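Enoyl-CoA hydratase/isomerase (Pseudomonas aeruginosa, PDB 3LAO) probably adds water to the double bond of a cholesterol-derived enoyl-CoA thioester, working as a homotrimer of the enoyl-CoA hydratase/isomerase (crotonase) family. Local coordinates at residues V109-G114 with A198-Y203; G20-I25 with R206-A211; D174-D179 with M184-E189; E50-E55 with G92-W97; R156-A161 with D165-I170. All coordinates share one frame; numbering follows the deposited sequence. Where two conformers were deposited one is given.

Contact 1. Residues V109-G114 with A198-Y203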
# COMPACT_ATOMS: atom_id res chain seq x y z
N VAL B 109 -15.58 12.53 5.75
CA VAL B 109 -16.27 11.27 5.62
C VAL B 109 -17.19 11.47 4.42
O VAL B 109 -17.75 12.55 4.25
CB VAL B 109 -17.14 10.99 6.85
CG1 VAL B 109 -18.16 9.87 6.54
CG2 VAL B 109 -16.28 10.64 8.04
N VAL B 110 -17.33 10.44 3.59
CA VAL B 110 -18.17 10.60 2.44
C VAL B 110 -19.18 9.46 2.31
O VAL B 110 -18.85 8.27 2.50
CB VAL B 110 -17.33 10.74 1.15
CG1 VAL B 110 -16.56 9.40 0.81
CG2 VAL B 110 -18.25 11.13 0.02
N ALA B 111 -20.41 9.84 1.96
CA ALA B 111 -21.49 8.88 1.65
C ALA B 111 -21.86 8.91 0.17
O ALA B 111 -22.16 9.97 -0.37
CB ALA B 111 -22.73 9.20 2.51
N VAL B 112 -21.88 7.75 -0.49
CA VAL B 112 -22.20 7.66 -1.92
C VAL B 112 -23.28 6.63 -2.26
O VAL B 112 -23.32 5.53 -1.71
CB VAL B 112 -21.00 7.24 -2.76
CG1 VAL B 112 -19.81 8.16 -2.55
CG2 VAL B 112 -20.66 5.88 -2.40
N GLN B 113 -24.08 6.96 -3.26
CA GLN B 113 -25.18 6.11 -3.71
C GLN B 113 -25.40 6.21 -5.21
O GLN B 113 -25.14 7.25 -5.84
CB GLN B 113 -26.49 6.52 -3.03
CG GLN B 113 -27.17 7.74 -3.69
CD GLN B 113 -26.61 9.08 -3.24
OE1 GLN B 113 -25.38 9.26 -3.13
NE2 GLN B 113 -27.51 10.05 -3.01
N GLY B 114 -25.93 5.12 -5.76
CA GLY B 114 -26.33 5.08 -7.16
C GLY B 114 -25.20 5.05 -8.17
O GLY B 114 -24.67 3.99 -8.48
N ALA B 198 -26.89 8.00 7.06
CA ALA B 198 -27.02 7.78 8.50
C ALA B 198 -25.75 7.14 9.04
O ALA B 198 -25.29 7.44 10.15
CB ALA B 198 -28.18 6.92 8.81
N ARG B 199 -25.19 6.25 8.24
CA ARG B 199 -24.00 5.51 8.62
C ARG B 199 -22.76 6.39 8.58
O ARG B 199 -21.98 6.42 9.52
CB ARG B 199 -23.83 4.32 7.71
CG ARG B 199 -22.81 3.37 8.22
CD ARG B 199 -23.14 2.98 9.66
NE ARG B 199 -21.97 2.36 10.27
CZ ARG B 199 -22.00 1.66 11.40
NH1 ARG B 199 -23.16 1.46 12.03
NH2 ARG B 199 -20.87 1.14 11.88
N ALA B 200 -22.60 7.13 7.49
CA ALA B 200 -21.54 8.12 7.41
C ALA B 200 -21.55 9.08 8.61
O ALA B 200 -20.51 9.38 9.20
CB ALA B 200 -21.61 8.91 6.06
N LEU B 201 -22.74 9.54 8.98
CA LEU B 201 -22.92 10.37 10.18
C LEU B 201 -22.41 9.71 11.48
O LEU B 201 -21.68 10.31 12.23
CB LEU B 201 -24.38 10.83 10.32
CG LEU B 201 -24.73 11.99 9.41
CD1 LEU B 201 -26.20 12.40 9.40
CD2 LEU B 201 -23.84 13.15 9.80
N GLU B 202 -22.79 8.46 11.73
CA GLU B 202 -22.29 7.78 12.91
C GLU B 202 -20.73 7.78 12.96
O GLU B 202 -20.14 8.01 14.02
CB GLU B 202 -22.81 6.35 12.95
CG GLU B 202 -24.24 6.20 12.54
CD GLU B 202 -24.79 4.80 12.84
OE1 GLU B 202 -24.09 4.02 13.51
OE2 GLU B 202 -25.93 4.50 12.41
N TYR B 203 -20.08 7.50 11.83
CA TYR B 203 -18.62 7.52 11.76
C TYR B 203 -18.06 8.89 12.07
O TYR B 203 -17.01 9.00 12.69
CB TYR B 203 -18.09 7.11 10.37
CG TYR B 203 -18.01 5.62 10.15
CD1 TYR B 203 -16.98 4.86 10.73
CD2 TYR B 203 -18.96 4.95 9.36
CE1 TYR B 203 -16.90 3.47 10.53
CE2 TYR B 203 -18.88 3.54 9.14
CZ TYR B 203 -17.85 2.82 9.74
OH TYR B 203 -17.77 1.46 9.55
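V109 and A111, on the same face of one strand, close on the methyl of A200 from the facing helix. This is apolar packing on a small scale, with 156 Å² buried in all. A200 CB meets V109 CG1 at 3.6 Å and A111 CB at 3.7 Å, a helix methyl resting on two alternate residues of the strand. V109 holds CG1 opposite its backbone N (chi1 164°), which lays that methyl against the helix; it also touches the backbone, with V109 CG1 3.6 Å from A200 O. The backbones come close, A111 CA lying 5.8 Å from A200 CA, as small side chains allow. Polar interactions belong to the surroundings, where Y203 OH is hydrogen-bonded to E189. Helix 196-209 thus lies on the main sheet, where strand 108-112 runs between strands 59-64 and 129-133; Y203 packs on I129 of the latter and L201 on V61 of the former.

Contact 2. Residues G20-I25 with R206-A211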
# COMPACT_ATOMS: atom_id res chain seq x y z
N GLY B 20 -23.96 20.51 15.19
CA GLY B 20 -23.00 20.35 16.26
C GLY B 20 -21.59 20.49 15.74
O GLY B 20 -21.27 21.49 15.08
N HIS B 21 -20.73 19.50 16.02
CA HIS B 21 -19.37 19.54 15.51
C HIS B 21 -19.26 19.01 14.07
O HIS B 21 -18.15 18.89 13.52
CB HIS B 21 -18.40 18.78 16.47
CG HIS B 21 -18.26 19.42 17.81
ND1 HIS B 21 -18.42 18.73 18.99
CD2 HIS B 21 -18.02 20.71 18.16
CE1 HIS B 21 -18.27 19.56 20.01
NE2 HIS B 21 -18.02 20.77 19.53
N LEU B 22 -20.39 18.65 13.45
CA LEU B 22 -20.34 18.12 12.08
C LEU B 22 -20.64 19.21 11.03
O LEU B 22 -21.51 20.08 11.24
CB LEU B 22 -21.32 16.96 11.91
CG LEU B 22 -21.19 15.80 12.88
CD1 LEU B 22 -21.98 14.66 12.37
CD2 LEU B 22 -19.70 15.40 13.06
N PHE B 23 -19.92 19.15 9.92
CA PHE B 23 -20.09 20.13 8.85
C PHE B 23 -20.61 19.34 7.64
O PHE B 23 -19.89 18.52 7.04
CB PHE B 23 -18.77 20.89 8.57
CG PHE B 23 -18.94 22.07 7.65
CD1 PHE B 23 -18.80 21.93 6.29
CD2 PHE B 23 -19.28 23.31 8.14
CE1 PHE B 23 -19.01 23.01 5.45
CE2 PHE B 23 -19.47 24.37 7.31
CZ PHE B 23 -19.35 24.21 5.95
N LEU B 24 -21.89 19.55 7.30
CA LEU B 24 -22.49 18.76 6.20
C LEU B 24 -22.49 19.48 4.86
O LEU B 24 -22.99 20.58 4.74
CB LEU B 24 -23.91 18.31 6.56
CG LEU B 24 -24.08 17.19 7.60
CD1 LEU B 24 -23.24 17.38 8.79
CD2 LEU B 24 -25.51 17.14 8.04
N ILE B 25 -21.95 18.83 3.84
CA ILE B 25 -21.86 19.39 2.50
C ILE B 25 -22.58 18.45 1.52
O ILE B 25 -22.23 17.26 1.41
CB ILE B 25 -20.39 19.58 2.07
CG1 ILE B 25 -19.63 20.42 3.11
CG2 ILE B 25 -20.27 20.23 0.71
CD1 ILE B 25 -18.13 20.60 2.79
N ARG B 206 -18.30 9.71 15.61
CA ARG B 206 -17.22 9.05 16.32
C ARG B 206 -15.85 9.80 16.24
O ARG B 206 -15.14 9.87 17.23
CB ARG B 206 -17.11 7.59 15.89
CG ARG B 206 -16.54 6.69 16.97
CD ARG B 206 -17.64 6.09 17.81
NE ARG B 206 -17.60 4.63 17.85
CZ ARG B 206 -17.79 3.82 16.80
NH1 ARG B 206 -18.03 4.32 15.58
NH2 ARG B 206 -17.74 2.50 16.97
N ILE B 207 -15.51 10.35 15.07
CA ILE B 207 -14.27 11.09 14.87
C ILE B 207 -14.39 12.40 15.62
O ILE B 207 -13.41 12.93 16.17
CB ILE B 207 -14.05 11.39 13.34
CG1 ILE B 207 -13.69 10.12 12.56
CG2 ILE B 207 -13.03 12.51 13.09
CD1 ILE B 207 -13.76 10.33 10.99
N ALA B 208 -15.59 12.97 15.64
CA ALA B 208 -15.78 14.21 16.39
C ALA B 208 -15.67 14.08 17.93
O ALA B 208 -15.56 15.08 18.60
CB ALA B 208 -17.12 14.91 16.00
N ARG B 209 -15.70 12.86 18.48
CA ARG B 209 -15.50 12.73 19.91
C ARG B 209 -14.02 12.65 20.26
O ARG B 209 -13.63 12.91 21.41
CB ARG B 209 -16.33 11.60 20.53
CG ARG B 209 -17.73 12.09 20.98
CD ARG B 209 -18.14 11.55 22.37
NE ARG B 209 -17.22 11.95 23.43
CZ ARG B 209 -16.50 11.09 24.15
NH1 ARG B 209 -16.60 9.79 23.94
NH2 ARG B 209 -15.68 11.55 25.10
N ALA B 210 -13.20 12.33 19.27
CA ALA B 210 -11.75 12.33 19.47
C ALA B 210 -11.24 13.76 19.81
O ALA B 210 -11.90 14.75 19.55
CB ALA B 210 -11.06 11.78 18.24
N ALA B 211 -10.06 13.85 20.41
CA ALA B 211 -9.43 15.14 20.61
C ALA B 211 -8.96 15.77 19.29
O ALA B 211 -8.16 15.17 18.54
CB ALA B 211 -8.22 15.00 21.59
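L22 and H21, where a strand begins, meet the helix through a single methyl, that of A208. L22 CB starts out across the helix rather than at it. The first torsion then sets CG opposite the carbonyl carbon (chi1 -55°), so the fork of the side chain comes nearer than its root. At the fork the branches divide. One methyl, L22 CD2, reaches A208 CB at 3.9 Å. The other, L22 CD1, packs on L201, about two turns back along the same helix. A204 and E205 are further neighbours of this leucine, which is buried. H21 adds a looser contact, its CB 4.1 Å from A208 CB. R58 serves both segments, bonding to the backbone of H21 and giving a side-chain hydrogen bond to A208 O. On the helix, R206 forms a salt bridge with D174 of a second subunit. A helix laid against the edge region of a mixed sheet, its end reaching the next subunit, fits the crotonase fold and its trimeric assembly.

Contact 3. Residues D174-D179 with M184-E189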
# COMPACT_ATOMS: atom_id res chain seq x y z
N ASP B 174 -14.15 -0.57 -17.18
CA ASP B 174 -15.21 -1.47 -16.72
C ASP B 174 -15.90 -0.99 -15.47
O ASP B 174 -15.29 -0.33 -14.61
CB ASP B 174 -14.68 -2.89 -16.50
CG ASP B 174 -14.63 -3.70 -17.78
OD1 ASP B 174 -15.51 -3.47 -18.65
OD2 ASP B 174 -13.73 -4.56 -17.93
N GLU B 175 -17.16 -1.37 -15.35
CA GLU B 175 -18.01 -0.97 -14.23
C GLU B 175 -17.84 -1.95 -13.06
O GLU B 175 -17.68 -3.15 -13.28
CB GLU B 175 -19.47 -1.01 -14.68
CG GLU B 175 -20.43 -0.40 -13.67
CD GLU B 175 -21.88 -0.35 -14.16
OE1 GLU B 175 -22.18 0.47 -15.06
OE2 GLU B 175 -22.72 -1.12 -13.63
N PHE B 176 -17.87 -1.44 -11.82
CA PHE B 176 -17.90 -2.31 -10.65
C PHE B 176 -18.90 -1.80 -9.68
O PHE B 176 -19.34 -0.65 -9.79
CB PHE B 176 -16.55 -2.47 -9.98
CG PHE B 176 -15.80 -1.17 -9.74
CD1 PHE B 176 -15.19 -0.50 -10.78
CD2 PHE B 176 -15.66 -0.66 -8.43
CE1 PHE B 176 -14.50 0.67 -10.57
CE2 PHE B 176 -14.97 0.49 -8.19
CZ PHE B 176 -14.38 1.16 -9.27
N ASP B 177 -19.32 -2.64 -8.75
CA ASP B 177 -20.31 -2.20 -7.78
C ASP B 177 -19.68 -2.03 -6.40
O ASP B 177 -18.46 -2.22 -6.22
CB ASP B 177 -21.57 -3.11 -7.74
CG ASP B 177 -21.28 -4.53 -7.26
OD1 ASP B 177 -20.13 -4.80 -6.86
OD2 ASP B 177 -22.21 -5.39 -7.28
N ALA B 178 -20.53 -1.66 -5.44
CA ALA B 178 -20.13 -1.39 -4.08
C ALA B 178 -19.37 -2.56 -3.44
O ALA B 178 -18.43 -2.35 -2.67
CB ALA B 178 -21.33 -1.05 -3.25
N ASP B 179 -19.75 -3.80 -3.77
CA ASP B 179 -19.11 -4.92 -3.10
C ASP B 179 -17.68 -5.14 -3.60
O ASP B 179 -16.78 -5.52 -2.82
CB ASP B 179 -19.96 -6.18 -3.19
CG ASP B 179 -21.07 -6.19 -2.15
OD1 ASP B 179 -22.25 -6.33 -2.54
OD2 ASP B 179 -20.77 -6.01 -0.95
N MSE B 184 -11.68 -4.13 -2.73
CA MSE B 184 -10.46 -3.48 -3.14
C MSE B 184 -10.09 -2.38 -2.16
O MSE B 184 -9.13 -1.64 -2.42
CB MSE B 184 -10.65 -2.86 -4.54
CG MSE B 184 -10.82 -3.86 -5.69
SE MSE B 184 -10.79 -3.03 -7.52
CE MSE B 184 -12.39 -1.90 -7.35
N ARG B 185 -10.85 -2.24 -1.07
CA ARG B 185 -10.52 -1.28 -0.01
C ARG B 185 -10.70 0.19 -0.40
O ARG B 185 -9.96 1.07 0.07
CB ARG B 185 -9.09 -1.51 0.50
CG ARG B 185 -8.99 -2.81 1.26
CD ARG B 185 -7.54 -3.16 1.61
NE ARG B 185 -6.56 -2.23 1.03
CZ ARG B 185 -5.26 -2.24 1.34
NH1 ARG B 185 -4.79 -3.12 2.23
NH2 ARG B 185 -4.42 -1.35 0.77
N LEU B 186 -11.66 0.47 -1.26
CA LEU B 186 -11.98 1.85 -1.59
C LEU B 186 -13.08 2.38 -0.65
O LEU B 186 -13.25 3.57 -0.49
CB LEU B 186 -12.39 1.98 -3.06
CG LEU B 186 -11.53 1.29 -4.13
CD1 LEU B 186 -12.23 1.37 -5.46
CD2 LEU B 186 -10.16 1.88 -4.27
N LEU B 187 -13.81 1.48 -0.02
CA LEU B 187 -14.92 1.87 0.83
C LEU B 187 -14.58 1.40 2.18
O LEU B 187 -13.78 0.48 2.30
CB LEU B 187 -16.19 1.10 0.44
CG LEU B 187 -16.59 1.59 -0.93
CD1 LEU B 187 -17.84 0.88 -1.44
CD2 LEU B 187 -16.83 3.06 -0.76
N THR B 188 -15.19 2.00 3.18
CA THR B 188 -15.00 1.55 4.53
C THR B 188 -16.07 0.53 4.78
O THR B 188 -15.84 -0.48 5.44
CB THR B 188 -15.19 2.72 5.52
OG1 THR B 188 -14.52 3.90 5.04
CG2 THR B 188 -14.68 2.37 6.92
N GLU B 189 -17.25 0.79 4.23
CA GLU B 189 -18.41 -0.06 4.51
C GLU B 189 -19.47 -0.01 3.41
O GLU B 189 -19.70 1.03 2.79
CB GLU B 189 -19.04 0.35 5.84
CG GLU B 189 -19.99 -0.70 6.41
CD GLU B 189 -20.53 -0.33 7.80
OE1 GLU B 189 -19.78 0.29 8.58
OE2 GLU B 189 -21.70 -0.64 8.10
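The methyl of selenomethionine M184 sits over one face of the F176 ring in a CH-pi contact, M184 CE lying 3.9 Å from the ring centroid and 26° off the normal. Displaced toward the rim, M184 CE comes closest to F176 CE2, at 3.6 Å. F176 points its ring at the loop by placing CG between the backbone N and the carbonyl carbon (chi1 48°); M184 turns its methyl onto it by a bend about the last torsion (chi3 -63°). The same ring corner takes L186, whose side chain runs at about a right angle to the phenylalanine; F176 CE2 and L186 CD1 are 4.0 Å apart. L187 meets backbone instead, its CD1 3.5 Å from A178 O. Segment 174-179 runs into the start of helix 178-183, where D177 is the N-cap, OD1 accepting a weak bond from D179 N; 184-189 follows its end, where R185, with positive phi, completes a Schellman motif. Between the segments the chemistry is mainly apolar, with one methyl against a backbone carbonyl and no polar bond. The charged group of R185 has its partners outside both, NH1 on A160 O of a second subunit and NH2, weakly, on A160 O of its own chain. R185 guanidinium groups of other subunits lie close, and like charges would be expected to raise the cost of gathering them.

Contact 4. Residues E50-E55 with G92-W97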
# COMPACT_ATOMS: atom_id res chain seq x y z
N GLU B 50 -14.44 26.66 3.89
CA GLU B 50 -15.15 27.16 5.04
C GLU B 50 -15.14 26.15 6.23
O GLU B 50 -15.05 26.55 7.40
CB GLU B 50 -16.56 27.62 4.64
CG GLU B 50 -17.64 27.39 5.73
CD GLU B 50 -19.09 27.76 5.28
OE1 GLU B 50 -19.43 27.59 4.06
OE2 GLU B 50 -19.88 28.20 6.18
N TYR B 51 -15.25 24.86 5.92
CA TYR B 51 -15.03 23.80 6.91
C TYR B 51 -13.64 23.95 7.55
O TYR B 51 -13.51 23.95 8.76
CB TYR B 51 -15.16 22.41 6.27
CG TYR B 51 -14.65 21.22 7.12
CD1 TYR B 51 -15.16 20.98 8.38
CD2 TYR B 51 -13.69 20.33 6.61
CE1 TYR B 51 -14.70 19.91 9.16
CE2 TYR B 51 -13.24 19.26 7.36
CZ TYR B 51 -13.75 19.05 8.64
OH TYR B 51 -13.33 18.00 9.39
N GLU B 52 -12.60 24.07 6.73
CA GLU B 52 -11.25 24.29 7.26
C GLU B 52 -11.17 25.45 8.26
O GLU B 52 -10.43 25.39 9.25
CB GLU B 52 -10.26 24.54 6.13
CG GLU B 52 -9.93 23.32 5.29
CD GLU B 52 -9.06 22.34 6.05
OE1 GLU B 52 -9.41 21.13 6.07
OE2 GLU B 52 -8.02 22.79 6.62
N ARG B 53 -11.90 26.52 8.01
CA ARG B 53 -11.77 27.70 8.85
C ARG B 53 -12.78 27.73 9.99
O ARG B 53 -12.75 28.63 10.80
CB ARG B 53 -11.89 28.98 8.02
CG ARG B 53 -10.60 29.35 7.32
CD ARG B 53 -10.82 30.51 6.38
NE ARG B 53 -10.91 30.04 5.00
CZ ARG B 53 -12.03 29.98 4.31
NH1 ARG B 53 -11.98 29.55 3.06
NH2 ARG B 53 -13.18 30.35 4.86
N SER B 54 -13.68 26.74 10.01
CA SER B 54 -14.72 26.58 11.03
C SER B 54 -14.15 25.91 12.29
O SER B 54 -14.11 24.68 12.42
CB SER B 54 -15.83 25.74 10.47
OG SER B 54 -16.93 25.66 11.35
N GLU B 55 -13.71 26.75 13.21
CA GLU B 55 -13.20 26.38 14.51
C GLU B 55 -13.84 25.18 15.18
O GLU B 55 -13.14 24.40 15.81
CB GLU B 55 -13.35 27.58 15.44
CG GLU B 55 -12.55 28.80 15.00
CD GLU B 55 -11.05 28.55 15.05
OE1 GLU B 55 -10.57 27.57 14.42
OE2 GLU B 55 -10.35 29.33 15.72
N GLY B 92 -9.07 30.85 -0.96
CA GLY B 92 -9.77 30.25 0.17
C GLY B 92 -10.81 29.19 -0.20
O GLY B 92 -11.74 28.94 0.56
N GLY B 93 -10.65 28.56 -1.36
CA GLY B 93 -11.27 27.26 -1.58
C GLY B 93 -10.20 26.23 -1.29
O GLY B 93 -9.02 26.55 -1.34
N VAL B 94 -10.60 25.02 -0.97
CA VAL B 94 -9.69 23.86 -0.86
C VAL B 94 -10.12 22.84 -1.92
O VAL B 94 -11.31 22.59 -2.08
CB VAL B 94 -9.86 23.20 0.52
CG1 VAL B 94 -9.04 21.94 0.65
CG2 VAL B 94 -9.55 24.21 1.64
N ASP B 95 -9.18 22.30 -2.68
CA ASP B 95 -9.45 21.31 -3.71
C ASP B 95 -10.06 20.03 -3.11
O ASP B 95 -9.43 19.35 -2.31
CB ASP B 95 -8.16 20.99 -4.45
CG ASP B 95 -8.35 20.01 -5.59
OD1 ASP B 95 -9.49 19.57 -5.77
OD2 ASP B 95 -7.38 19.70 -6.29
N PRO B 96 -11.33 19.74 -3.45
CA PRO B 96 -12.00 18.51 -3.04
C PRO B 96 -11.20 17.28 -3.44
O PRO B 96 -11.14 16.33 -2.68
CB PRO B 96 -13.31 18.55 -3.84
CG PRO B 96 -13.59 20.03 -3.92
CD PRO B 96 -12.25 20.64 -4.18
N TRP B 97 -10.63 17.30 -4.63
CA TRP B 97 -9.81 16.22 -5.10
C TRP B 97 -8.44 16.08 -4.44
O TRP B 97 -7.71 15.15 -4.72
CB TRP B 97 -9.71 16.30 -6.61
CG TRP B 97 -11.01 15.77 -7.16
CD1 TRP B 97 -11.29 14.48 -7.48
CD2 TRP B 97 -12.23 16.50 -7.35
NE1 TRP B 97 -12.58 14.36 -7.89
CE2 TRP B 97 -13.19 15.59 -7.82
CE3 TRP B 97 -12.59 17.83 -7.18
CZ2 TRP B 97 -14.49 15.97 -8.14
CZ3 TRP B 97 -13.88 18.21 -7.47
CH2 TRP B 97 -14.82 17.28 -7.95
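The R53 guanidinium presents its edge to G92 O, which lies in its plane, 2.6 Å from R53 NH1. The angle is too poor for a hydrogen bond, so this is only a close approach. The second flat group, the W97 indole, has D95 OD1 in its plane at the edge and F36 meeting it edge-to-face. In this crotonase-fold chain the contact joins the C-terminal end of helix 38-53 to the loop that leads toward strand 108-112. R53 gets its end to G92 through a kink at the third torsion (chi3 -102°), CB itself not being aimed at the loop. The loop is shaped by D95: W97 N donates to D95 OD1 at 2.8 Å, a weak bond (130°) closing an Asx turn over P96. E52 folds back at its second torsion, its carboxylate going to S105 OG and to a bound glycerol, probably from the crystallisation liquor, which also takes a weak hydrogen bond from R53 NE. The aliphatic part of the E52 chain is thereby turned to the loop. V94, held to A45 by backbone bonding and packed on M48, crosses it at about a right angle, V94 CG2 meeting E52 CG at 3.8 Å.

Contact 5. Residues R156-A161 with D165-I170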
# COMPACT_ATOMS: atom_id res chain seq x y z
N ARG B 156 -4.11 7.06 -5.69
CA ARG B 156 -4.91 6.60 -4.57
C ARG B 156 -5.55 5.26 -4.89
O ARG B 156 -5.54 4.33 -4.07
CB ARG B 156 -5.95 7.65 -4.17
CG ARG B 156 -5.29 8.98 -3.84
CD ARG B 156 -5.97 9.76 -2.71
NE ARG B 156 -5.26 11.02 -2.49
CZ ARG B 156 -5.66 12.22 -2.93
NH1 ARG B 156 -6.82 12.36 -3.60
NH2 ARG B 156 -4.89 13.28 -2.68
N PHE B 157 -6.08 5.14 -6.11
CA PHE B 157 -6.69 3.90 -6.53
C PHE B 157 -5.69 2.70 -6.38
O PHE B 157 -5.99 1.72 -5.68
CB PHE B 157 -7.22 4.07 -7.95
CG PHE B 157 -8.32 3.10 -8.31
CD1 PHE B 157 -8.37 1.84 -7.74
CD2 PHE B 157 -9.28 3.44 -9.25
CE1 PHE B 157 -9.35 0.95 -8.09
CE2 PHE B 157 -10.26 2.55 -9.61
CZ PHE B 157 -10.29 1.29 -9.03
N PRO B 158 -4.48 2.80 -6.98
CA PRO B 158 -3.53 1.69 -6.82
C PRO B 158 -3.07 1.48 -5.38
O PRO B 158 -2.89 0.32 -5.01
CB PRO B 158 -2.33 2.08 -7.70
CG PRO B 158 -2.86 3.12 -8.67
CD PRO B 158 -4.07 3.75 -8.06
N ARG B 159 -2.89 2.55 -4.61
CA ARG B 159 -2.59 2.45 -3.17
C ARG B 159 -3.66 1.67 -2.44
O ARG B 159 -3.34 0.76 -1.70
CB ARG B 159 -2.43 3.82 -2.50
CG ARG B 159 -1.27 4.62 -3.04
CD ARG B 159 0.01 3.79 -3.05
NE ARG B 159 1.13 4.52 -3.62
CZ ARG B 159 1.90 4.06 -4.61
NH1 ARG B 159 2.89 4.81 -5.06
NH2 ARG B 159 1.68 2.86 -5.15
N ALA B 160 -4.94 1.99 -2.68
CA ALA B 160 -5.99 1.21 -2.05
C ALA B 160 -6.04 -0.21 -2.62
O ALA B 160 -5.91 -1.18 -1.86
CB ALA B 160 -7.33 1.87 -2.20
N ALA B 161 -6.22 -0.32 -3.94
CA ALA B 161 -6.58 -1.63 -4.54
C ALA B 161 -5.39 -2.55 -4.86
O ALA B 161 -5.55 -3.74 -5.09
CB ALA B 161 -7.49 -1.43 -5.79
N ASP B 165 -5.25 -4.68 -9.70
CA ASP B 165 -6.69 -4.50 -9.61
C ASP B 165 -7.11 -3.09 -9.97
O ASP B 165 -8.20 -2.85 -10.50
CB ASP B 165 -7.23 -4.89 -8.24
CG ASP B 165 -7.50 -6.38 -8.13
OD1 ASP B 165 -7.30 -7.12 -9.13
OD2 ASP B 165 -7.93 -6.83 -7.05
N ALA B 166 -6.24 -2.12 -9.73
CA ALA B 166 -6.61 -0.78 -10.11
C ALA B 166 -6.47 -0.62 -11.63
O ALA B 166 -7.27 0.05 -12.27
CB ALA B 166 -5.79 0.27 -9.35
N MSE B 167 -5.44 -1.25 -12.19
CA MSE B 167 -5.25 -1.19 -13.63
C MSE B 167 -6.39 -1.89 -14.38
O MSE B 167 -6.87 -1.37 -15.38
CB MSE B 167 -3.86 -1.71 -14.03
CG MSE B 167 -2.68 -0.77 -13.64
SE MSE B 167 -2.94 1.21 -13.93
CE MSE B 167 -3.45 1.71 -12.09
N ARG B 168 -6.87 -3.00 -13.85
CA ARG B 168 -7.97 -3.74 -14.46
C ARG B 168 -9.25 -2.92 -14.67
O ARG B 168 -10.04 -3.24 -15.55
CB ARG B 168 -8.24 -5.00 -13.64
CG ARG B 168 -9.69 -5.31 -13.45
CD ARG B 168 -10.06 -6.52 -14.25
NE ARG B 168 -11.49 -6.82 -14.15
CZ ARG B 168 -12.42 -6.31 -14.95
NH1 ARG B 168 -12.09 -5.45 -15.89
NH2 ARG B 168 -13.68 -6.65 -14.78
N TYR B 169 -9.46 -1.87 -13.89
CA TYR B 169 -10.61 -0.96 -14.06
C TYR B 169 -10.24 0.38 -14.69
O TYR B 169 -10.99 0.94 -15.46
CB TYR B 169 -11.33 -0.70 -12.73
CG TYR B 169 -12.02 -1.94 -12.26
CD1 TYR B 169 -13.20 -2.36 -12.87
CD2 TYR B 169 -11.49 -2.71 -11.22
CE1 TYR B 169 -13.84 -3.52 -12.45
CE2 TYR B 169 -12.12 -3.87 -10.80
CZ TYR B 169 -13.29 -4.27 -11.43
OH TYR B 169 -13.92 -5.40 -11.02
N ILE B 170 -9.08 0.91 -14.33
CA ILE B 170 -8.67 2.17 -14.89
C ILE B 170 -8.44 2.02 -16.40
O ILE B 170 -8.94 2.82 -17.19
CB ILE B 170 -7.40 2.67 -14.19
CG1 ILE B 170 -7.71 3.11 -12.75
CG2 ILE B 170 -6.78 3.82 -14.94
CD1 ILE B 170 -6.45 3.20 -11.89
O HOH W 1 -4.14 -5.53 -6.99
O HOH W 2 -7.71 -5.45 -4.34
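F157 and A166 make the tightest apolar touch of this helix pair, F157 CD1 to A166 CB at 3.4 Å. The same methyl meets backbone too, A166 CB lying 3.7 Å from P158 CA, so that A166 is packed between two neighbouring residues of helix 156-161. F157 sets CG opposite its backbone N (chi1 -157°), which carries the ring across to the second helix; there it and I170 run alongside one another, pointing opposite ways, with F157 CD2 3.9 Å from I170 CG1, and Y169 CB lies 4.3 Å from F157 CZ. A166, Y169 and I170 all approach this ring obliquely. M167 starts away from the first helix, but bends at its second and third torsions bring its selenomethionine methyl back, M167 CE reaching P158 CG at 3.7 Å. The axes of segments 156-161 and 165-170 approach to 8.8 Å, their directions 134° apart. The polar interactions run through water: one water donates to A161 O and accepts from D165 N (3.0 Å each), and another donates to both A161 O and D165 OD2. D165 OD2 also has a salt bridge to R183, and Y169 OH is bonded to E180. The packing surface is therefore apolar, while the carbonyl at the end of one helix and the first-turn N-H of the next are satisfied by solvent rather than by each other.

From the N terminus, strand 22-27 opens contact 2, which closes only at 206-211 and so encloses the other four. Contact 4 closes first, returning the loop at 92-97 to the end of helix 38-53. Contact 1 then opens on strand 108-112 and closes on helix 196-209, the helix contact 2 also uses; inside it contacts 5 and 3 follow in series. None cross. F23 against Y51 joins contacts 2 and 4, W97 O with R156 joins 4 and 5, D174 with R168 joins 5 and 3, and contacts 3 and 1 also touch. Contacts 1 and 2 tie helix 196-209 to the main sheet, contact 4 ties helix 38-53 to a loop, and contacts 3 and 5 close locally beside the other subunits.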